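PDB 6WCI: cysteine desulfurase from Stenotrophomonas maltophilia, which probably uses pyridoxal 5'-phosphate to remove sulfur from L-cysteine, giving L-alanine and passing the sulfur to a carrier. Local coordinates for residues Y71-V75 / E85-Y90; V339-I345 / S356-D360. All blocks are in the same frame, centred on the assembly; numbering follows the deposited sequence.

Interaction 1: Y71-V75 / E85-Y90; sequences YNANV and EATDAY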
loop_
_atom_site.group_PDB
_atom_site.type_symbol
_atom_site.label_atom_id
_atom_site.label_comp_id
_atom_site.label_asym_id
_atom_site.label_seq_id
_atom_site.Cartn_x
_atom_site.Cartn_y
_atom_site.Cartn_z
ATOM N N TYR B 71 -12.289 2.839 -16.006
ATOM C CA TYR B 71 -12.074 1.391 -16.100
ATOM C C TYR B 71 -11.641 0.801 -14.765
ATOM O O TYR B 71 -10.857 -0.153 -14.715
ATOM C CB TYR B 71 -11.077 1.023 -17.203
ATOM C CG TYR B 71 -9.678 1.610 -17.093
ATOM C CD1 TYR B 71 -9.431 2.952 -17.370
ATOM C CD2 TYR B 71 -8.598 0.803 -16.769
ATOM C CE1 TYR B 71 -8.145 3.475 -17.293
ATOM C CE2 TYR B 71 -7.313 1.309 -16.685
ATOM C CZ TYR B 71 -7.089 2.641 -16.950
ATOM O OH TYR B 71 -5.800 3.126 -16.855
ATOM N N ASN B 72 -12.214 1.306 -13.680
ATOM C CA ASN B 72 -11.974 0.733 -12.366
ATOM C C ASN B 72 -12.548 -0.681 -12.280
ATOM O O ASN B 72 -13.755 -0.882 -12.445
ATOM C CB ASN B 72 -12.581 1.639 -11.303
ATOM C CG ASN B 72 -12.474 1.060 -9.921
ATOM O OD1 ASN B 72 -11.384 0.975 -9.352
ATOM N ND2 ASN B 72 -13.613 0.649 -9.363
ATOM N N ALA B 73 -11.661 -1.653 -12.074
ATOM C CA ALA B 73 -11.971 -3.069 -11.897
ATOM C C ALA B 73 -10.726 -3.713 -11.301
ATOM O O ALA B 73 -9.675 -3.079 -11.214
ATOM C CB ALA B 73 -12.365 -3.736 -13.215
ATOM N N ASN B 74 -10.851 -4.972 -10.876
ATOM C CA ASN B 74 -9.701 -5.660 -10.312
ATOM C C ASN B 74 -8.865 -6.282 -11.430
ATOM O O ASN B 74 -9.306 -6.400 -12.571
ATOM C CB ASN B 74 -10.141 -6.728 -9.299
ATOM C CG ASN B 74 -9.182 -6.838 -8.126
ATOM O OD1 ASN B 74 -7.961 -6.807 -8.298
ATOM N ND2 ASN B 74 -9.731 -6.946 -6.922
ATOM N N VAL B 75 -7.649 -6.705 -11.087
ATOM C CA VAL B 75 -6.681 -7.180 -12.068
ATOM C C VAL B 75 -6.454 -8.682 -11.893
ATOM O O VAL B 75 -6.950 -9.305 -10.960
ATOM C CB VAL B 75 -5.350 -6.409 -11.982
ATOM C CG1 VAL B 75 -5.571 -4.948 -12.362
ATOM C CG2 VAL B 75 -4.782 -6.510 -10.581
ATOM N N GLU B 85 -8.882 -4.274 -19.280
ATOM C CA GLU B 85 -8.261 -2.961 -19.411
ATOM C C GLU B 85 -7.430 -2.623 -18.182
ATOM O O GLU B 85 -6.304 -2.122 -18.301
ATOM C CB GLU B 85 -9.328 -1.890 -19.649
ATOM C CG GLU B 85 -10.152 -2.145 -20.896
ATOM C CD GLU B 85 -11.116 -1.016 -21.213
ATOM O OE1 GLU B 85 -11.049 0.037 -20.543
ATOM O OE2 GLU B 85 -11.939 -1.182 -22.138
ATOM N N ALA B 86 -7.962 -2.908 -16.990
ATOM C CA ALA B 86 -7.238 -2.613 -15.759
ATOM C C ALA B 86 -5.960 -3.435 -15.657
ATOM O O ALA B 86 -4.920 -2.926 -15.220
ATOM C CB ALA B 86 -8.145 -2.869 -14.558
ATOM N N THR B 87 -6.018 -4.707 -16.055
ATOM C CA THR B 87 -4.845 -5.568 -15.990
ATOM C C THR B 87 -3.769 -5.103 -16.961
ATOM O O THR B 87 -2.581 -5.050 -16.609
ATOM C CB THR B 87 -5.244 -7.017 -16.275
ATOM O OG1 THR B 87 -6.201 -7.439 -15.298
ATOM C CG2 THR B 87 -4.017 -7.940 -16.210
ATOM N N ASP B 88 -4.162 -4.775 -18.192
ATOM C CA ASP B 88 -3.186 -4.296 -19.169
ATOM C C ASP B 88 -2.516 -3.011 -18.696
ATOM O O ASP B 88 -1.305 -2.835 -18.864
ATOM C CB ASP B 88 -3.855 -4.088 -20.526
ATOM C CG ASP B 88 -4.358 -5.386 -21.126
ATOM O OD1 ASP B 88 -4.068 -6.462 -20.553
ATOM O OD2 ASP B 88 -5.043 -5.339 -22.166
ATOM N N ALA B 89 -3.285 -2.108 -18.093
ATOM C CA ALA B 89 -2.703 -0.866 -17.592
ATOM C C ALA B 89 -1.755 -1.133 -16.428
ATOM O O ALA B 89 -0.676 -0.529 -16.338
ATOM C CB ALA B 89 -3.823 0.089 -17.175
ATOM N N TYR B 90 -2.135 -2.046 -15.537
ATOM C CA TYR B 90 -1.342 -2.297 -14.340
ATOM C C TYR B 90 -0.040 -3.006 -14.683
ATOM O O TYR B 90 1.046 -2.570 -14.278
ATOM C CB TYR B 90 -2.171 -3.108 -13.348
ATOM C CG TYR B 90 -1.410 -3.608 -12.143
ATOM C CD1 TYR B 90 -0.998 -2.736 -11.136
ATOM C CD2 TYR B 90 -1.138 -4.963 -11.990
ATOM C CE1 TYR B 90 -0.295 -3.205 -10.021
ATOM C CE2 TYR B 90 -0.452 -5.439 -10.886
ATOM C CZ TYR B 90 -0.038 -4.563 -9.902
ATOM O OH TYR B 90 0.641 -5.061 -8.803
#

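Interaction 2: V339-I345 / S356-D360; sequences VDGLRII and SFLID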
loop_
_atom_site.group_PDB
_atom_site.type_symbol
_atom_site.label_atom_id
_atom_site.label_comp_id
_atom_site.label_asym_id
_atom_site.label_seq_id
_atom_site.Cartn_x
_atom_site.Cartn_y
_atom_site.Cartn_z
ATOM N N VAL B 339 25.417 33.738 2.397
ATOM C CA VAL B 339 24.746 34.065 3.651
ATOM C C VAL B 339 25.753 33.964 4.788
ATOM O O VAL B 339 26.465 32.961 4.923
ATOM C CB VAL B 339 23.535 33.147 3.882
ATOM C CG1 VAL B 339 22.987 33.318 5.294
ATOM C CG2 VAL B 339 22.456 33.450 2.842
ATOM N N ASP B 340 25.829 35.010 5.602
ATOM C CA ASP B 340 26.824 35.048 6.661
ATOM C C ASP B 340 26.427 34.115 7.800
ATOM O O ASP B 340 25.264 34.083 8.217
ATOM C CB ASP B 340 26.994 36.480 7.164
ATOM C CG ASP B 340 28.124 36.614 8.155
ATOM O OD1 ASP B 340 29.243 36.150 7.851
ATOM O OD2 ASP B 340 27.888 37.186 9.239
ATOM N N GLY B 341 27.399 33.355 8.298
ATOM C CA GLY B 341 27.142 32.400 9.352
ATOM C C GLY B 341 26.409 31.153 8.913
ATOM O O GLY B 341 25.907 30.414 9.769
ATOM N N LEU B 342 26.332 30.892 7.611
ATOM C CA LEU B 342 25.589 29.751 7.096
ATOM C C LEU B 342 26.525 28.565 6.906
ATOM O O LEU B 342 27.616 28.705 6.344
ATOM C CB LEU B 342 24.898 30.096 5.776
ATOM C CG LEU B 342 24.011 28.982 5.203
ATOM C CD1 LEU B 342 22.686 29.551 4.714
ATOM C CD2 LEU B 342 24.724 28.246 4.081
ATOM N N ARG B 343 26.077 27.400 7.360
ATOM C CA ARG B 343 26.842 26.164 7.309
ATOM C C ARG B 343 26.023 25.122 6.561
ATOM O O ARG B 343 24.883 24.840 6.940
ATOM C CB ARG B 343 27.177 25.703 8.728
ATOM C CG ARG B 343 27.413 24.228 8.914
ATOM C CD ARG B 343 28.281 24.042 10.140
ATOM N NE ARG B 343 28.400 22.675 10.641
ATOM C CZ ARG B 343 28.890 21.646 9.958
ATOM N NH1 ARG B 343 29.270 21.788 8.692
ATOM N NH2 ARG B 343 28.981 20.462 10.540
ATOM N N ILE B 344 26.590 24.581 5.486
ATOM C CA ILE B 344 25.945 23.542 4.691
ATOM C C ILE B 344 26.447 22.191 5.179
ATOM O O ILE B 344 27.654 21.937 5.201
ATOM C CB ILE B 344 26.230 23.725 3.194
ATOM C CG1 ILE B 344 25.532 24.983 2.665
ATOM C CG2 ILE B 344 25.793 22.495 2.418
ATOM C CD1 ILE B 344 25.976 25.410 1.271
ATOM N N ILE B 345 25.525 21.320 5.564
ATOM C CA ILE B 345 25.863 19.992 6.056
ATOM C C ILE B 345 25.691 19.031 4.887
ATOM O O ILE B 345 24.575 18.619 4.551
ATOM C CB ILE B 345 25.015 19.612 7.270
ATOM C CG1 ILE B 345 25.456 20.456 8.465
ATOM C CG2 ILE B 345 25.161 18.130 7.592
ATOM C CD1 ILE B 345 24.449 20.522 9.574
ATOM N N SER B 356 20.926 20.702 3.076
ATOM C CA SER B 356 20.613 20.855 4.488
ATOM C C SER B 356 21.601 21.852 5.086
ATOM O O SER B 356 22.806 21.743 4.846
ATOM C CB SER B 356 20.697 19.513 5.221
ATOM O OG SER B 356 19.672 18.616 4.807
ATOM N N PHE B 357 21.100 22.817 5.855
ATOM C CA PHE B 357 21.963 23.896 6.327
ATOM C C PHE B 357 21.518 24.386 7.697
ATOM O O PHE B 357 20.382 24.166 8.128
ATOM C CB PHE B 357 21.992 25.075 5.341
ATOM C CG PHE B 357 20.665 25.780 5.196
ATOM C CD1 PHE B 357 19.720 25.323 4.296
ATOM C CD2 PHE B 357 20.367 26.899 5.957
ATOM C CE1 PHE B 357 18.499 25.965 4.160
ATOM C CE2 PHE B 357 19.149 27.540 5.828
ATOM C CZ PHE B 357 18.215 27.074 4.928
ATOM N N LEU B 358 22.447 25.056 8.374
ATOM C CA LEU B 358 22.194 25.737 9.632
ATOM C C LEU B 358 22.689 27.170 9.513
ATOM O O LEU B 358 23.505 27.494 8.646
ATOM C CB LEU B 358 22.894 25.045 10.811
ATOM C CG LEU B 358 22.297 23.752 11.366
ATOM C CD1 LEU B 358 23.114 23.300 12.554
ATOM C CD2 LEU B 358 20.855 23.975 11.771
ATOM N N ILE B 359 22.191 28.032 10.394
ATOM C CA ILE B 359 22.663 29.411 10.483
ATOM C C ILE B 359 22.875 29.758 11.951
ATOM O O ILE B 359 22.055 29.403 12.806
ATOM C CB ILE B 359 21.681 30.398 9.811
ATOM C CG1 ILE B 359 21.464 30.019 8.342
ATOM C CG2 ILE B 359 22.206 31.816 9.901
ATOM C CD1 ILE B 359 20.364 30.784 7.652
ATOM N N ASP B 360 23.985 30.442 12.240
ATOM C CA ASP B 360 24.299 30.857 13.604
ATOM C C ASP B 360 23.243 31.815 14.143
ATOM O O ASP B 360 22.944 32.844 13.528
ATOM C CB ASP B 360 25.671 31.534 13.650
ATOM C CG ASP B 360 26.784 30.581 14.031
ATOM O OD1 ASP B 360 26.524 29.619 14.790
ATOM O OD2 ASP B 360 27.927 30.803 13.578
HETATM O O HOH W 1 23.222 19.282 1.916
#

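Interaction 1: Y71-V75 / E85-Y90
This is a loop-on-helix contact inside a helix-loop-helix element at the subunit interface of a class-V (fold-type I) PLP enzyme. Residues 71-75 leave helix 58-70 and fold back over the early turns of helix 81-101. No hydrogen bond joins the two segments, so the fit rests on shape.

Ala86 is the central bump. Its methyl rises under the loop where the backbone arches over it, with Ala86 CB 3.7 Å from Ala73 O. Tyr71 and Val75 come down on different flanks of this bump. The Tyr71 ring lies along the helix with its edge turned to it. Ala89, one turn after Glu85, offers a small methyl there: Tyr71 CE2 is 3.7 Å from Ala89 CB. Small alanines thus let the ring lie close to the helix. Val75 fills the hollow between Ala86 and Tyr90. Its CG1 lies 4.0 Å from both Ala86 CB and Tyr90 CB. Phe67 and Ile304 of the same chain add to the packing around Tyr71 and the alanines.

The CA-to-CB bonds of Asn72 and Asn74 point away from the helix, and their ND2 atoms form hydrogen bonds with the second subunit: Asn72 with Gln55 and Gly54, Asn74 with Asn52. Glu85 forms a salt bridge with Arg38 of that subunit. Asn74 also braces its own loop, since Val75 N donates to Asn74 OD1 at 2.8 Å. Thr87 OG1, hydrogen-bonded to Gly83 and Ser76, sits 3.3 Å from Val75 CA.

Interaction 2: V339-I345 / S356-D360
Leu342 lies at the apolar centre, where its CD1 meets two neighbours on the facing strand. It is 3.7 Å from Phe357 CD2 and 3.9 Å from Ile359 CG1. Ile344 shares this face, with its CG1 4.4 Å from Phe357 CB. Helices 318-336 and 408-422 cover the face: Leu336 touches Leu342 and Phe357, and Leu418 touches Ile359. On the other face Ile345 CD1 packs 4.3 Å from Leu358 CG.

The two strands form an antiparallel beta hairpin at the edge of the smaller sheet. Strand 342-345 is outermost within the chain, and strand 354-359 pairs on its inner side with antiparallel strand 397-401. Arg343 and Leu358 are a hydrogen-bonded pair: Arg343 N donates to Leu358 O at 2.9 Å, and Leu358 N to Arg343 O at 2.8 Å. Ile345 N gives a further bond to Ser356 O at 2.8 Å. Beyond it a water accepts from Ser356 N at 2.9 Å and lies 3.0 Å from Ile345 O.

At the opposite end a type II turn, Val339 to Leu342, leads into the outer strand. Gly341 takes positive phi there. Exposed Asp360 closes this end, its N donating to Gly341 O at 3.1 Å.

Interactions 1 and 2 lie on opposite sides of the chain's centre. Their centres are 50 Å apart, their nearest atoms are about 33 Å apart, and they do not touch. Interaction 1 closes in sequence before interaction 2 opens, and both belong to the class-V aminotransferase fold. Interaction 1 faces the second subunit. There Asn74 packs on His245 of that subunit, next in sequence to Lys246, which carries the PLP as an internal aldimine, so this contact probably borders the partner's active site. Interaction 2 touches no other chain of the assembly and belongs to the edge of the smaller sheet, away from this interface.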